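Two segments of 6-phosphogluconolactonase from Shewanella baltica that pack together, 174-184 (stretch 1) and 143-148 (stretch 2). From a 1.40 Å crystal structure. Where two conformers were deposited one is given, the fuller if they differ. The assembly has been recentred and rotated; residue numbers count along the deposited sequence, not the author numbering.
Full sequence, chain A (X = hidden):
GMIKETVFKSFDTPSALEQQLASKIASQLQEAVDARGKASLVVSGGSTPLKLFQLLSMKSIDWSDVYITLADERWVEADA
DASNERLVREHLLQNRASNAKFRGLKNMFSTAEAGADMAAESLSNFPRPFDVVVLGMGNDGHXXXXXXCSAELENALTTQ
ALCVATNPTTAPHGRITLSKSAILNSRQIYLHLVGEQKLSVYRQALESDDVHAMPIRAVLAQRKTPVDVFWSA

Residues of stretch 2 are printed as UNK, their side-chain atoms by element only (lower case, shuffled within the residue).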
# COMPACT_ATOMS: atom_id res chain seq x y z
N GLY A 174 -10.88 6.44 -12.50
CA GLY A 174 -11.18 7.03 -11.19
C GLY A 174 -10.55 6.13 -10.13
O GLY A 174 -10.52 4.93 -10.30
N ARG A 175 -10.19 6.72 -8.99
CA ARG A 175 -9.51 6.00 -7.93
C ARG A 175 -10.17 6.25 -6.59
O ARG A 175 -10.72 7.33 -6.32
CB ARG A 175 -8.03 6.43 -7.79
CG ARG A 175 -7.23 6.49 -9.11
CD ARG A 175 -7.18 5.14 -9.72
NE ARG A 175 -6.36 5.09 -10.93
CZ ARG A 175 -5.07 4.71 -10.96
NH1 ARG A 175 -4.43 4.41 -9.83
NH2 ARG A 175 -4.42 4.64 -12.12
N ILE A 176 -10.07 5.24 -5.74
CA ILE A 176 -10.25 5.43 -4.32
C ILE A 176 -8.87 5.19 -3.72
O ILE A 176 -8.10 4.36 -4.20
CB ILE A 176 -11.32 4.49 -3.80
CG1 ILE A 176 -11.61 4.71 -2.33
CG2 ILE A 176 -10.98 3.04 -4.06
CD1 ILE A 176 -13.08 4.40 -2.02
N THR A 177 -8.56 5.94 -2.69
CA THR A 177 -7.28 5.77 -2.01
C THR A 177 -7.47 5.85 -0.52
O THR A 177 -8.22 6.70 -0.00
CB THR A 177 -6.29 6.84 -2.49
OG1 THR A 177 -4.95 6.51 -2.03
CG2 THR A 177 -6.62 8.26 -2.02
N LEU A 178 -6.66 5.10 0.21
CA LEU A 178 -6.50 5.41 1.62
C LEU A 178 -5.84 6.77 1.73
O LEU A 178 -5.03 7.17 0.92
CB LEU A 178 -5.71 4.32 2.37
CG LEU A 178 -6.29 2.91 2.42
CD1 LEU A 178 -5.52 2.01 3.46
CD2 LEU A 178 -7.79 2.86 2.64
N SER A 179 -6.17 7.50 2.78
CA SER A 179 -5.64 8.81 3.05
C SER A 179 -4.25 8.75 3.67
O SER A 179 -3.85 7.72 4.18
CB SER A 179 -6.54 9.58 4.01
OG SER A 179 -6.68 8.88 5.24
N LYS A 180 -3.53 9.86 3.60
CA LYS A 180 -2.27 9.94 4.34
C LYS A 180 -2.47 9.67 5.82
O LYS A 180 -1.69 8.90 6.45
CB LYS A 180 -1.60 11.29 4.11
CG LYS A 180 -0.21 11.42 4.73
CD LYS A 180 0.17 12.89 4.92
CE LYS A 180 -0.45 13.49 6.16
NZ LYS A 180 -0.18 14.97 6.22
N SER A 181 -3.47 10.28 6.42
CA SER A 181 -3.68 10.07 7.85
C SER A 181 -3.87 8.58 8.16
O SER A 181 -3.33 8.06 9.16
CB SER A 181 -4.83 10.92 8.38
OG SER A 181 -6.00 10.63 7.72
N ALA A 182 -4.60 7.87 7.30
CA ALA A 182 -4.80 6.41 7.48
C ALA A 182 -3.49 5.65 7.31
O ALA A 182 -3.14 4.76 8.11
CB ALA A 182 -5.84 5.87 6.47
N ILE A 183 -2.76 5.94 6.25
CA ILE A 183 -1.50 5.20 5.91
C ILE A 183 -0.46 5.43 6.99
O ILE A 183 0.28 4.50 7.35
CB ILE A 183 -0.99 5.61 4.52
CG1 ILE A 183 -1.88 5.06 3.42
CG2 ILE A 183 0.52 5.26 4.23
CD1 ILE A 183 -1.89 3.51 3.22
N LEU A 184 -0.34 6.66 7.49
CA LEU A 184 0.67 6.97 8.53
C LEU A 184 0.28 6.51 9.91
O LEU A 184 1.20 6.35 10.75
CB LEU A 184 1.03 8.45 8.51
CG LEU A 184 1.77 8.93 7.29
CD1 LEU A 184 2.08 10.42 7.48
CD2 LEU A 184 3.09 8.11 6.94
N UNK A 143 2.30 7.55 -4.80
CA UNK A 143 2.12 6.32 -4.04
C UNK A 143 0.63 6.23 -3.73
O UNK A 143 -0.11 7.18 -3.92
c UNK A 143 2.99 6.31 -2.78
o UNK A 143 2.90 5.02 -2.16
c UNK A 143 2.56 7.35 -1.73
N UNK A 144 0.17 5.06 -3.31
CA UNK A 144 -1.31 4.87 -3.19
C UNK A 144 -1.94 5.39 -4.48
O UNK A 144 -1.44 5.08 -5.58
c UNK A 144 -1.88 5.48 -1.92
s UNK A 144 -1.09 4.82 -0.41
N UNK A 145 -3.06 6.13 -4.40
CA UNK A 145 -3.52 6.94 -5.54
C UNK A 145 -3.43 8.42 -5.20
O UNK A 145 -4.32 9.23 -5.53
o UNK A 145 -4.79 5.35 -6.92
c UNK A 145 -4.91 6.51 -6.09
N UNK A 146 -2.32 8.79 -4.55
CA UNK A 146 -1.95 10.17 -4.28
C UNK A 146 -1.15 10.67 -5.45
O UNK A 146 0.05 10.45 -5.55
c UNK A 146 0.54 9.71 -0.26
c UNK A 146 1.02 9.30 1.00
c UNK A 146 -1.59 8.76 0.36
c UNK A 146 -1.09 10.32 -2.99
n UNK A 146 -2.86 8.63 -0.18
c UNK A 146 -1.10 8.37 1.60
c UNK A 146 -2.85 9.16 -1.45
c UNK A 146 -1.59 9.69 -1.73
c UNK A 146 0.21 8.62 1.88
c UNK A 146 -0.79 9.45 -0.57
N UNK A 147 -1.84 11.26 -6.42
CA UNK A 147 -1.22 11.61 -7.67
C UNK A 147 -0.97 13.12 -7.74
O UNK A 147 -1.89 13.90 -7.44
c UNK A 147 -2.06 9.81 -9.24
c UNK A 147 -2.97 8.88 -8.74
c UNK A 147 -2.88 7.57 -9.10
c UNK A 147 -1.11 9.39 -10.15
c UNK A 147 -2.13 11.24 -8.83
c UNK A 147 -1.06 8.07 -10.55
c UNK A 147 -1.94 7.15 -10.02
N UNK A 148 0.20 13.50 -8.18
CA UNK A 148 0.49 14.94 -8.30
C UNK A 148 -0.32 15.63 -9.42
O UNK A 148 -0.50 16.83 -9.39
c UNK A 148 2.36 13.67 -9.12
c UNK A 148 1.99 14.97 -8.56
c UNK A 148 1.36 12.67 -8.57
O HOH W 1 -1.52 3.96 -8.16

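Position 143 carries three side-chain atoms: a carbon bonded to the CA that branches to one oxygen and one carbon. None of them makes contact with stretch 1. A beta-branched side chain with one hydroxyl is threonine, and the assignment of Thr143 rests on atom content alone.

Position 144 has one carbon followed by one sulfur. The carbon, CB, lies 3.2 Å from Thr177 OG1, and the sulfur is 3.9 Å from Ile183 CG1. A single carbon ending in sulfur defines cysteine, so the approach of Cys144 SG to Ile183 is an apolar contact. The CA-to-CB bond points toward stretch 1, and phi is positive (47°), an uncommon value for a residue with a side chain.

Position 145 shows one carbon and then one oxygen, and that oxygen lies 3.1 Å from Arg175 NH1. Such an unbranched hydroxymethyl group is serine. Ser145 OG accepts from Arg175 NH1 with an N-H...O angle of 143°, while the backbone Ser145 N donates to Thr177 OG1 (3.1 Å, 166°). The CA atoms of Thr177 and Ser145, 5.3 Å apart, mark the closest backbone register.

Position 146 bears one carbon leading into fused five- and six-membered rings with eight carbons and one nitrogen, an indole. The ring nitrogen lies 2.8 Å from Leu178 O; the residue is tryptophan. Its CA-to-CB bond points sideways, but with chi1 at -51° (m) the ring end comes nearer stretch 1. Trp146 NE1 donates to Leu178 O at 168°, with that oxygen near the ring plane, as an indole N-H requires. Farther along the ring, Trp146 CZ2 lies 3.4 Å from Lys180 CA and 3.9 Å from Ile183 CG1.

Position 147 has one carbon and a six-carbon ring with no heteroatom; one ring carbon is 3.6 Å from Arg175 NH1. The residue is phenylalanine. Phe147 CE2, the atom in question, lies over one face of the guanidinium, whereas NH1 sits at the edge of the phenyl ring.

Position 148 has three carbons closing a ring onto the backbone N, with no contact to stretch 1: proline.

The contact works through three direct hydrogen bonds spread along the strand, at Arg175, Thr177 and Leu178. Thr177 OG1 has two roles, accepting from Ser145 N and donating to Leu178 O at 3.0 Å; that same carbonyl oxygen accepts from Trp146 NE1, so the two side chains converge on it. A water adds a weaker link, its oxygen donating to Cys144 O (2.8 Å) and accepting a weak bond from Arg175 NH1 (3.4 Å). Trp146, with the largest covered area in stretch 2, extends the interface from strand to helix, where Ile183 packs against it and Cys144. Together the segments bury 433 Å², both sides summed.

Stretch 2, residues 143-148: TCSWFP
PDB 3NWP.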